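Polyketide synthase type I (Bacillus amyloliquefaciens, PDB 5KKU) is a modular enzyme of polyketide antibiotic assembly, this piece being its N-terminal dehydratase domain from the difficidin pathway, which probably removes water from carrier-bound intermediates. Local coordinates at residues A[50-64]-A[106-118]. Residues are numbered along the deposited sequence; the frame is centred on the assembly and turned at random.
Sequences LGERPIELRQIIFKQ and RDENMECQLYLQE
The guanidinium of R58 lies flat over one face of the Y115 ring, the two planes 17° apart, a cation-pi stack in which CZ stands 3.7 Å from the ring centroid. NH1 comes closest, 3.4 Å from CE2 of Y115. In the guanidinium plane, E56 OE2 takes two bonds at the edge, from R58 NE at 2.9 Å and from NH2, and so fixes the rotation of the stacked group; the other oxygen, OE1, pairs with R226. The extended R58 chain, straight from CG to NE, runs diagonally back toward E56, over Y115, the cross-strand partner of E56. The F62 ring has I60 CG2 over one face, offset toward its rim, while M110 SD approaches obliquely, a Met-aromatic contact 5.2 Å from the centroid.

These groups decorate two antiparallel strands of the predicted N-terminal hotdog fold, whose sheet packs against helix 37-49: L57 and C112 touch L42, and M110 touches L38. A beta bulge between R58 and I61 shifts the register by one residue, and on its other edge strand 55-62 pairs antiparallel with strand 219-229 of the predicted C-terminal hotdog, joining the two halves as in double-hotdog dehydratases. I55 CB packs at 3.6 Å against L114 CD2, the two side chains crossing at about a right angle.

Beyond the bulge, on the side of I61, the extended K63 chain brings NZ to the anti lone pair of E111 OE1 at 2.8 Å, with a weak second salt bridge to E108. N109 ND2 reaches Q64 O at 2.8 Å from above the carbonyl plane, and its OD1 is bonded to S93.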
# COMPACT_ATOMS: atom_id res chain seq x y z
N LEU A 50 10.01 -19.41 4.23
CA LEU A 50 9.18 -20.22 5.09
C LEU A 50 8.87 -21.53 4.47
O LEU A 50 8.93 -22.55 5.11
CB LEU A 50 7.87 -19.54 5.35
CG LEU A 50 7.86 -18.32 6.23
CD1 LEU A 50 6.43 -18.12 6.65
CD2 LEU A 50 8.76 -18.52 7.42
N GLY A 51 8.51 -21.48 3.20
CA GLY A 51 7.98 -22.58 2.46
C GLY A 51 6.97 -21.73 1.80
O GLY A 51 6.98 -20.56 2.07
N GLU A 52 6.10 -22.27 0.97
CA GLU A 52 5.01 -21.47 0.47
C GLU A 52 4.06 -22.00 1.52
O GLU A 52 3.68 -23.14 1.53
CB GLU A 52 4.79 -21.64 -1.03
CG GLU A 52 4.40 -20.33 -1.72
CD GLU A 52 4.79 -20.27 -3.18
OE1 GLU A 52 5.00 -21.35 -3.75
OE2 GLU A 52 4.89 -19.17 -3.75
N ARG A 53 3.65 -21.14 2.43
CA ARG A 53 2.72 -21.52 3.47
C ARG A 53 2.02 -20.19 3.46
O ARG A 53 2.70 -19.20 3.41
CB ARG A 53 3.23 -21.87 4.83
CG ARG A 53 3.82 -23.24 4.85
CD ARG A 53 4.33 -23.68 6.19
NE ARG A 53 5.76 -23.52 6.16
CZ ARG A 53 6.54 -23.50 7.23
NH1 ARG A 53 6.05 -23.68 8.43
NH2 ARG A 53 7.82 -23.28 7.07
N PRO A 54 0.69 -20.13 3.47
CA PRO A 54 0.12 -18.79 3.43
C PRO A 54 0.40 -17.98 4.69
O PRO A 54 0.31 -18.56 5.71
CB PRO A 54 -1.37 -19.05 3.25
CG PRO A 54 -1.60 -20.29 3.97
CD PRO A 54 -0.50 -21.10 3.44
N ILE A 55 0.75 -16.71 4.58
CA ILE A 55 1.04 -15.91 5.76
C ILE A 55 0.42 -14.52 5.70
O ILE A 55 0.07 -14.03 4.63
CB ILE A 55 2.56 -15.77 5.98
CG1 ILE A 55 3.19 -14.95 4.86
CG2 ILE A 55 3.21 -17.14 6.08
CD1 ILE A 55 2.98 -13.46 5.00
N GLU A 56 0.30 -13.89 6.86
CA GLU A 56 -0.27 -12.55 6.96
C GLU A 56 0.69 -11.63 7.70
O GLU A 56 1.75 -12.05 8.15
CB GLU A 56 -1.62 -12.60 7.67
CG GLU A 56 -1.53 -12.94 9.15
CD GLU A 56 -2.89 -13.27 9.75
OE1 GLU A 56 -3.78 -13.72 9.01
OE2 GLU A 56 -3.06 -13.06 10.98
N LEU A 57 0.30 -10.36 7.82
CA LEU A 57 1.09 -9.39 8.49
C LEU A 57 0.35 -8.62 9.55
O LEU A 57 -0.79 -8.33 9.40
CB LEU A 57 1.74 -8.45 7.49
CG LEU A 57 2.36 -9.05 6.27
CD1 LEU A 57 2.61 -8.02 5.22
CD2 LEU A 57 3.63 -9.79 6.56
N ARG A 58 1.00 -8.31 10.64
CA ARG A 58 0.39 -7.56 11.70
C ARG A 58 1.30 -6.46 12.22
O ARG A 58 2.46 -6.54 12.08
CB ARG A 58 -0.02 -8.47 12.83
CG ARG A 58 -0.78 -9.69 12.39
CD ARG A 58 -1.31 -10.42 13.58
NE ARG A 58 -1.94 -11.67 13.23
CZ ARG A 58 -2.07 -12.68 14.07
NH1 ARG A 58 -1.62 -12.58 15.28
NH2 ARG A 58 -2.66 -13.78 13.67
N GLN A 59 0.74 -5.49 12.89
CA GLN A 59 1.48 -4.38 13.46
C GLN A 59 2.50 -3.80 12.52
O GLN A 59 3.60 -3.57 12.87
CB GLN A 59 2.11 -4.76 14.78
CG GLN A 59 1.19 -5.43 15.77
CD GLN A 59 -0.05 -4.63 16.07
OE1 GLN A 59 0.03 -3.54 16.57
NE2 GLN A 59 -1.19 -5.18 15.77
N ILE A 60 2.10 -3.50 11.31
CA ILE A 60 2.96 -2.87 10.34
C ILE A 60 3.22 -1.42 10.65
O ILE A 60 2.36 -0.70 11.00
CB ILE A 60 2.33 -2.96 8.97
CG1 ILE A 60 2.06 -4.41 8.64
CG2 ILE A 60 3.20 -2.33 7.92
CD1 ILE A 60 1.33 -4.62 7.37
N ILE A 61 4.44 -0.99 10.50
CA ILE A 61 4.78 0.39 10.66
C ILE A 61 5.58 0.87 9.49
O ILE A 61 6.58 0.32 9.23
CB ILE A 61 5.60 0.65 11.92
CG1 ILE A 61 4.93 0.08 13.13
CG2 ILE A 61 5.82 2.13 12.11
CD1 ILE A 61 5.80 0.10 14.37
N PHE A 62 5.13 1.89 8.82
CA PHE A 62 5.83 2.45 7.71
C PHE A 62 6.70 3.59 8.17
O PHE A 62 6.25 4.51 8.79
CB PHE A 62 4.87 2.92 6.63
CG PHE A 62 3.99 1.87 6.05
CD1 PHE A 62 4.50 0.86 5.32
CD2 PHE A 62 2.66 1.95 6.19
CE1 PHE A 62 3.69 -0.09 4.78
CE2 PHE A 62 1.85 1.01 5.66
CZ PHE A 62 2.37 -0.02 4.95
N LYS A 63 7.97 3.51 7.89
CA LYS A 63 8.92 4.47 8.39
C LYS A 63 9.99 5.37 7.82
O LYS A 63 10.27 6.40 8.38
CB LYS A 63 10.04 3.78 9.13
CG LYS A 63 9.55 2.83 10.19
CD LYS A 63 10.61 2.40 11.18
CE LYS A 63 10.21 1.15 11.90
NZ LYS A 63 11.28 0.40 12.57
N GLN A 64 10.48 5.20 6.70
CA GLN A 64 11.25 6.17 5.97
C GLN A 64 10.86 5.81 4.52
O GLN A 64 10.83 4.69 4.19
CB GLN A 64 12.73 6.19 6.24
CG GLN A 64 13.41 7.45 5.89
CD GLN A 64 13.18 8.58 6.85
OE1 GLN A 64 12.10 9.04 6.97
NE2 GLN A 64 14.20 9.03 7.49
N ARG A 106 21.98 3.48 6.78
CA ARG A 106 20.82 2.70 6.43
C ARG A 106 19.57 3.26 7.04
O ARG A 106 19.50 3.44 8.23
CB ARG A 106 21.00 1.28 6.87
CG ARG A 106 22.30 0.69 6.44
CD ARG A 106 22.22 -0.78 6.22
NE ARG A 106 23.35 -1.30 5.49
CZ ARG A 106 23.60 -2.57 5.36
NH1 ARG A 106 22.80 -3.42 5.89
NH2 ARG A 106 24.62 -2.98 4.69
N ASP A 107 18.57 3.48 6.23
CA ASP A 107 17.30 3.96 6.67
C ASP A 107 16.39 2.83 7.05
O ASP A 107 16.38 1.83 6.42
CB ASP A 107 16.63 4.80 5.60
CG ASP A 107 17.26 6.13 5.45
OD1 ASP A 107 17.52 6.82 6.42
OD2 ASP A 107 17.49 6.50 4.32
N GLU A 108 15.63 3.00 8.09
CA GLU A 108 14.62 2.02 8.38
C GLU A 108 13.35 2.37 7.62
O GLU A 108 12.88 3.48 7.65
CB GLU A 108 14.38 1.92 9.85
CG GLU A 108 15.63 1.69 10.62
CD GLU A 108 15.40 1.43 12.07
OE1 GLU A 108 14.41 1.87 12.63
OE2 GLU A 108 16.24 0.78 12.66
N ASN A 109 12.82 1.41 6.91
CA ASN A 109 11.70 1.64 6.05
C ASN A 109 10.40 1.06 6.55
O ASN A 109 9.40 1.64 6.39
CB ASN A 109 12.01 1.20 4.63
CG ASN A 109 13.21 1.92 4.06
OD1 ASN A 109 14.19 1.31 3.71
ND2 ASN A 109 13.13 3.19 3.99
N MET A 110 10.48 -0.05 7.23
CA MET A 110 9.32 -0.74 7.69
C MET A 110 9.57 -1.89 8.63
O MET A 110 10.57 -2.55 8.54
CB MET A 110 8.53 -1.21 6.50
CG MET A 110 7.22 -1.81 6.85
SD MET A 110 6.66 -2.90 5.60
CE MET A 110 6.84 -4.46 6.43
N GLU A 111 8.63 -2.13 9.53
CA GLU A 111 8.62 -3.27 10.40
C GLU A 111 7.26 -3.89 10.54
O GLU A 111 6.30 -3.26 10.43
CB GLU A 111 9.18 -2.93 11.76
CG GLU A 111 8.26 -2.15 12.64
CD GLU A 111 8.76 -2.02 14.05
OE1 GLU A 111 9.68 -1.24 14.26
OE2 GLU A 111 8.21 -2.69 14.93
N CYS A 112 7.19 -5.18 10.73
CA CYS A 112 5.93 -5.84 11.02
C CYS A 112 6.15 -7.18 11.68
O CYS A 112 7.25 -7.60 11.84
CB CYS A 112 5.11 -6.01 9.76
SG CYS A 112 5.77 -7.11 8.53
N GLN A 113 5.10 -7.91 11.99
CA GLN A 113 5.19 -9.24 12.51
C GLN A 113 4.51 -10.21 11.59
O GLN A 113 3.38 -10.06 11.26
CB GLN A 113 4.55 -9.32 13.86
CG GLN A 113 5.15 -8.43 14.87
CD GLN A 113 6.40 -9.01 15.48
OE1 GLN A 113 6.61 -10.22 15.54
NE2 GLN A 113 7.24 -8.14 15.93
N LEU A 114 5.24 -11.19 11.13
CA LEU A 114 4.70 -12.13 10.18
C LEU A 114 4.20 -13.43 10.81
O LEU A 114 4.93 -14.13 11.40
CB LEU A 114 5.73 -12.40 9.12
CG LEU A 114 5.35 -13.16 7.88
CD1 LEU A 114 6.33 -12.73 6.84
CD2 LEU A 114 5.37 -14.67 8.02
N TYR A 115 2.93 -13.74 10.66
CA TYR A 115 2.36 -14.96 11.19
C TYR A 115 1.94 -15.92 10.12
O TYR A 115 1.69 -15.55 9.02
CB TYR A 115 1.13 -14.66 11.99
CG TYR A 115 1.37 -13.93 13.23
CD1 TYR A 115 1.72 -12.62 13.21
CD2 TYR A 115 1.24 -14.54 14.44
CE1 TYR A 115 1.94 -11.94 14.35
CE2 TYR A 115 1.46 -13.87 15.60
CZ TYR A 115 1.81 -12.56 15.54
OH TYR A 115 2.04 -11.88 16.67
N LEU A 116 1.82 -17.17 10.48
CA LEU A 116 1.32 -18.09 9.53
C LEU A 116 -0.19 -17.90 9.49
O LEU A 116 -0.80 -17.70 10.48
CB LEU A 116 1.72 -19.49 9.91
CG LEU A 116 3.21 -19.75 9.80
CD1 LEU A 116 3.68 -20.72 10.85
CD2 LEU A 116 3.62 -20.28 8.45
N GLN A 117 -0.77 -17.94 8.32
CA GLN A 117 -2.21 -17.80 8.18
C GLN A 117 -2.79 -19.19 8.21
O GLN A 117 -2.30 -20.10 7.59
CB GLN A 117 -2.51 -17.04 6.92
CG GLN A 117 -3.94 -16.97 6.53
CD GLN A 117 -4.10 -16.95 5.03
OE1 GLN A 117 -3.30 -16.34 4.29
NE2 GLN A 117 -5.11 -17.66 4.57
N GLU A 118 -3.87 -19.33 8.95
CA GLU A 118 -4.52 -20.59 9.31
C GLU A 118 -6.00 -20.38 9.60
O GLU A 118 -6.74 -21.34 9.80
CB GLU A 118 -3.83 -21.22 10.52
CG GLU A 118 -3.73 -20.30 11.73
CD GLU A 118 -4.10 -21.00 13.02
OE1 GLU A 118 -3.21 -21.63 13.63
OE2 GLU A 118 -5.27 -20.92 13.43